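Local coordinates for protein LYND (Lyngbya aestuarii, PDB 4V1T) that probably uses ATP to cyclodehydrate residues such as cysteine in a peptide substrate to azolines, and binds ADP, magnesium and zinc, at residues B[539-547]-B[697-708]. Residues are numbered along the deposited sequence; the frame is centred on the assembly and turned at random.
Sequences EEAILQGFM and IYTDVMTCVNIA
L543 drops as a knob into a hole formed by I697, D700, V701 and C704, and its two branches part there. CD2 of L543 reaches CG2 of I697 at 3.9 Å and skirts the CB of D700, while CD1 heads for the sulfur of C704; behind them the L543 CB rests on CG1 of V701. That same V701 methyl, with CG2 of I697, lies against the backbone oxygen of E539, so the helices sit close at this end.

One turn on, F546 lays its ring over C704. With CG anti to the backbone N (chi1 -168°), the ring extends across the partner helix, and the C704 CB stands 3.7 Å from the F546 ring centroid, only 15° off the normal, a CH-pi contact toward the rim. SG meets the same ring obliquely, and A708 CB closes on its edge, in plane, 3.9 Å from the F546 CZ. An alanine in place of F546 is likely to open a gap over C704 and strip A708 of its aromatic neighbour. The bent chain of M547 brings its CE to C704 SG at a tight 3.3 Å.

At the other end, E540 runs out extended past CD1 of I697 to bond the backbone N of G345, and E539 pairs with R333. D700, midway along beside L543, pairs with K335, so the buried carboxylates are answered from outside the two helices.

Two helices running in the same general direction, crossing at 37° and 9.0 Å apart, thus pack within the YcaO domain around a single knob, L543; helix 538-561 carries Q544 into the ADP pocket, and 697-710 packs against it through its I697, V701, C704 and A708 side.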
loop_
_atom_site.group_PDB
_atom_site.type_symbol
_atom_site.label_atom_id
_atom_site.label_comp_id
_atom_site.label_asym_id
_atom_site.label_seq_id
_atom_site.Cartn_x
_atom_site.Cartn_y
_atom_site.Cartn_z
ATOM N N GLU B 539 -21.890 -17.283 7.104
ATOM C CA GLU B 539 -21.574 -18.609 7.640
ATOM C C GLU B 539 -20.113 -18.678 8.066
ATOM O O GLU B 539 -19.752 -19.454 8.945
ATOM C CB GLU B 539 -21.918 -19.724 6.643
ATOM C CG GLU B 539 -21.864 -19.349 5.173
ATOM C CD GLU B 539 -23.108 -18.625 4.685
ATOM O OE1 GLU B 539 -24.220 -19.119 4.934
ATOM O OE2 GLU B 539 -22.966 -17.552 4.057
ATOM N N GLU B 540 -19.279 -17.855 7.441
ATOM C CA GLU B 540 -17.872 -17.753 7.810
ATOM C C GLU B 540 -17.749 -17.102 9.175
ATOM O O GLU B 540 -16.983 -17.547 10.034
ATOM C CB GLU B 540 -17.121 -16.922 6.769
ATOM C CG GLU B 540 -15.660 -17.282 6.589
ATOM C CD GLU B 540 -15.004 -16.462 5.483
ATOM O OE1 GLU B 540 -15.165 -16.824 4.297
ATOM O OE2 GLU B 540 -14.353 -15.440 5.803
ATOM N N ALA B 541 -18.510 -16.038 9.371
ATOM C CA ALA B 541 -18.493 -15.308 10.625
ATOM C C ALA B 541 -19.092 -16.135 11.766
ATOM O O ALA B 541 -18.594 -16.101 12.894
ATOM C CB ALA B 541 -19.240 -13.994 10.466
ATOM N N ILE B 542 -20.163 -16.866 11.471
ATOM C CA ILE B 542 -20.801 -17.726 12.460
ATOM C C ILE B 542 -19.855 -18.828 12.927
ATOM O O ILE B 542 -19.776 -19.109 14.114
ATOM C CB ILE B 542 -22.088 -18.359 11.899
ATOM C CG1 ILE B 542 -23.159 -17.282 11.715
ATOM C CG2 ILE B 542 -22.610 -19.447 12.838
ATOM C CD1 ILE B 542 -24.389 -17.761 10.967
ATOM N N LEU B 543 -19.161 -19.457 11.981
ATOM C CA LEU B 543 -18.222 -20.523 12.300
ATOM C C LEU B 543 -17.140 -20.028 13.260
ATOM O O LEU B 543 -16.850 -20.661 14.271
ATOM C CB LEU B 543 -17.561 -21.061 11.030
ATOM C CG LEU B 543 -16.568 -22.212 11.224
ATOM C CD1 LEU B 543 -17.220 -23.393 11.924
ATOM C CD2 LEU B 543 -15.991 -22.645 9.887
ATOM N N GLN B 544 -16.543 -18.892 12.932
ATOM C CA GLN B 544 -15.507 -18.326 13.770
ATOM C C GLN B 544 -16.060 -17.961 15.143
ATOM O O GLN B 544 -15.416 -18.208 16.158
ATOM C CB GLN B 544 -14.883 -17.098 13.102
ATOM C CG GLN B 544 -13.692 -16.519 13.850
ATOM C CD GLN B 544 -12.529 -17.486 13.927
ATOM O OE1 GLN B 544 -11.972 -17.886 12.901
ATOM N NE2 GLN B 544 -12.158 -17.875 15.154
ATOM N N GLY B 545 -17.254 -17.376 15.165
ATOM C CA GLY B 545 -17.890 -16.979 16.411
ATOM C C GLY B 545 -18.112 -18.167 17.321
ATOM O O GLY B 545 -17.826 -18.109 18.517
ATOM N N PHE B 546 -18.614 -19.251 16.739
ATOM C CA PHE B 546 -18.843 -20.498 17.473
ATOM C C PHE B 546 -17.532 -21.015 18.072
ATOM O O PHE B 546 -17.463 -21.350 19.250
ATOM C CB PHE B 546 -19.460 -21.569 16.550
ATOM C CG PHE B 546 -19.986 -22.768 17.285
ATOM C CD1 PHE B 546 -19.142 -23.802 17.646
ATOM C CD2 PHE B 546 -21.321 -22.844 17.641
ATOM C CE1 PHE B 546 -19.622 -24.892 18.345
ATOM C CE2 PHE B 546 -21.808 -23.935 18.334
ATOM C CZ PHE B 546 -20.958 -24.962 18.686
ATOM N N MET B 547 -16.488 -21.070 17.255
ATOM C CA MET B 547 -15.195 -21.559 17.711
ATOM C C MET B 547 -14.650 -20.687 18.832
ATOM O O MET B 547 -13.958 -21.176 19.730
ATOM C CB MET B 547 -14.186 -21.592 16.551
ATOM C CG MET B 547 -14.448 -22.700 15.556
ATOM S SD MET B 547 -14.456 -24.316 16.350
ATOM C CE MET B 547 -15.575 -25.180 15.268
ATOM N N ILE B 697 -17.986 -24.405 4.301
ATOM C CA ILE B 697 -18.083 -23.675 5.553
ATOM C C ILE B 697 -19.459 -23.901 6.171
ATOM O O ILE B 697 -19.582 -24.092 7.379
ATOM C CB ILE B 697 -17.820 -22.163 5.358
ATOM C CG1 ILE B 697 -16.434 -21.933 4.751
ATOM C CG2 ILE B 697 -17.898 -21.430 6.689
ATOM C CD1 ILE B 697 -16.222 -20.531 4.200
ATOM N N TYR B 698 -20.486 -23.899 5.333
ATOM C CA TYR B 698 -21.856 -24.089 5.795
ATOM C C TYR B 698 -22.071 -25.462 6.428
ATOM O O TYR B 698 -22.802 -25.599 7.404
ATOM C CB TYR B 698 -22.834 -23.894 4.634
ATOM C CG TYR B 698 -24.264 -24.223 4.987
ATOM C CD1 TYR B 698 -24.921 -23.550 6.007
ATOM C CD2 TYR B 698 -24.957 -25.202 4.301
ATOM C CE1 TYR B 698 -26.227 -23.854 6.337
ATOM C CE2 TYR B 698 -26.264 -25.509 4.625
ATOM C CZ TYR B 698 -26.892 -24.833 5.640
ATOM O OH TYR B 698 -28.190 -25.145 5.953
ATOM N N THR B 699 -21.446 -26.482 5.858
ATOM C CA THR B 699 -21.549 -27.815 6.419
ATOM C C THR B 699 -20.859 -27.842 7.773
ATOM O O THR B 699 -21.293 -28.538 8.685
ATOM C CB THR B 699 -20.927 -28.871 5.488
ATOM O OG1 THR B 699 -21.550 -28.792 4.200
ATOM C CG2 THR B 699 -21.124 -30.279 6.050
ATOM N N ASP B 700 -19.789 -27.064 7.902
ATOM C CA ASP B 700 -19.014 -27.034 9.133
ATOM C C ASP B 700 -19.767 -26.398 10.296
ATOM O O ASP B 700 -19.615 -26.846 11.421
ATOM C CB ASP B 700 -17.689 -26.307 8.920
ATOM C CG ASP B 700 -16.640 -27.190 8.280
ATOM O OD1 ASP B 700 -17.004 -28.264 7.758
ATOM O OD2 ASP B 700 -15.451 -26.814 8.297
ATOM N N VAL B 701 -20.580 -25.373 10.030
ATOM C CA VAL B 701 -21.342 -24.737 11.108
ATOM C C VAL B 701 -22.506 -25.629 11.528
ATOM O O VAL B 701 -22.838 -25.700 12.707
ATOM C CB VAL B 701 -21.873 -23.320 10.738
ATOM C CG1 VAL B 701 -20.806 -22.510 10.030
ATOM C CG2 VAL B 701 -23.134 -23.386 9.894
ATOM N N MET B 702 -23.120 -26.309 10.560
ATOM C CA MET B 702 -24.213 -27.214 10.866
ATOM C C MET B 702 -23.673 -28.437 11.611
ATOM O O MET B 702 -24.403 -29.108 12.334
ATOM C CB MET B 702 -24.980 -27.618 9.595
ATOM C CG MET B 702 -25.784 -26.479 8.951
ATOM S SD MET B 702 -26.683 -25.415 10.123
ATOM C CE MET B 702 -27.973 -26.526 10.697
ATOM N N THR B 703 -22.385 -28.704 11.448
ATOM C CA THR B 703 -21.724 -29.723 12.245
ATOM C C THR B 703 -21.586 -29.244 13.690
ATOM O O THR B 703 -21.762 -30.014 14.633
ATOM C CB THR B 703 -20.329 -30.053 11.690
ATOM O OG1 THR B 703 -20.440 -30.396 10.308
ATOM C CG2 THR B 703 -19.702 -31.220 12.456
ATOM N N CYS B 704 -21.272 -27.964 13.847
ATOM C CA CYS B 704 -21.094 -27.366 15.156
ATOM C C CYS B 704 -22.409 -27.209 15.911
ATOM O O CYS B 704 -22.462 -27.401 17.133
ATOM C CB CYS B 704 -20.401 -26.008 15.020
ATOM S SG CYS B 704 -18.650 -26.113 14.563
ATOM N N VAL B 705 -23.468 -26.844 15.197
ATOM C CA VAL B 705 -24.764 -26.661 15.830
ATOM C C VAL B 705 -25.270 -27.985 16.414
ATOM O O VAL B 705 -25.894 -28.013 17.480
ATOM C CB VAL B 705 -25.804 -26.086 14.845
ATOM C CG1 VAL B 705 -26.119 -27.085 13.769
ATOM C CG2 VAL B 705 -27.087 -25.728 15.563
ATOM N N ASN B 706 -24.983 -29.079 15.713
ATOM C CA ASN B 706 -25.419 -30.400 16.139
ATOM C C ASN B 706 -24.567 -30.976 17.267
ATOM O O ASN B 706 -25.079 -31.673 18.139
ATOM C CB ASN B 706 -25.442 -31.350 14.950
ATOM C CG ASN B 706 -26.565 -31.029 13.979
ATOM O OD1 ASN B 706 -27.740 -31.086 14.334
ATOM N ND2 ASN B 706 -26.207 -30.681 12.751
ATOM N N ILE B 707 -23.272 -30.681 17.252
ATOM C CA ILE B 707 -22.388 -31.071 18.348
ATOM C C ILE B 707 -22.827 -30.403 19.649
ATOM O O ILE B 707 -22.812 -31.019 20.711
ATOM C CB ILE B 707 -20.917 -30.706 18.047
ATOM C CG1 ILE B 707 -20.347 -31.677 17.021
ATOM C CG2 ILE B 707 -20.060 -30.758 19.312
ATOM C CD1 ILE B 707 -18.985 -31.273 16.475
ATOM N N ALA B 708 -23.203 -29.136 19.557
ATOM C CA ALA B 708 -23.675 -28.402 20.717
ATOM C C ALA B 708 -25.006 -28.969 21.192
ATOM O O ALA B 708 -25.194 -29.204 22.381
ATOM C CB ALA B 708 -23.804 -26.921 20.389
#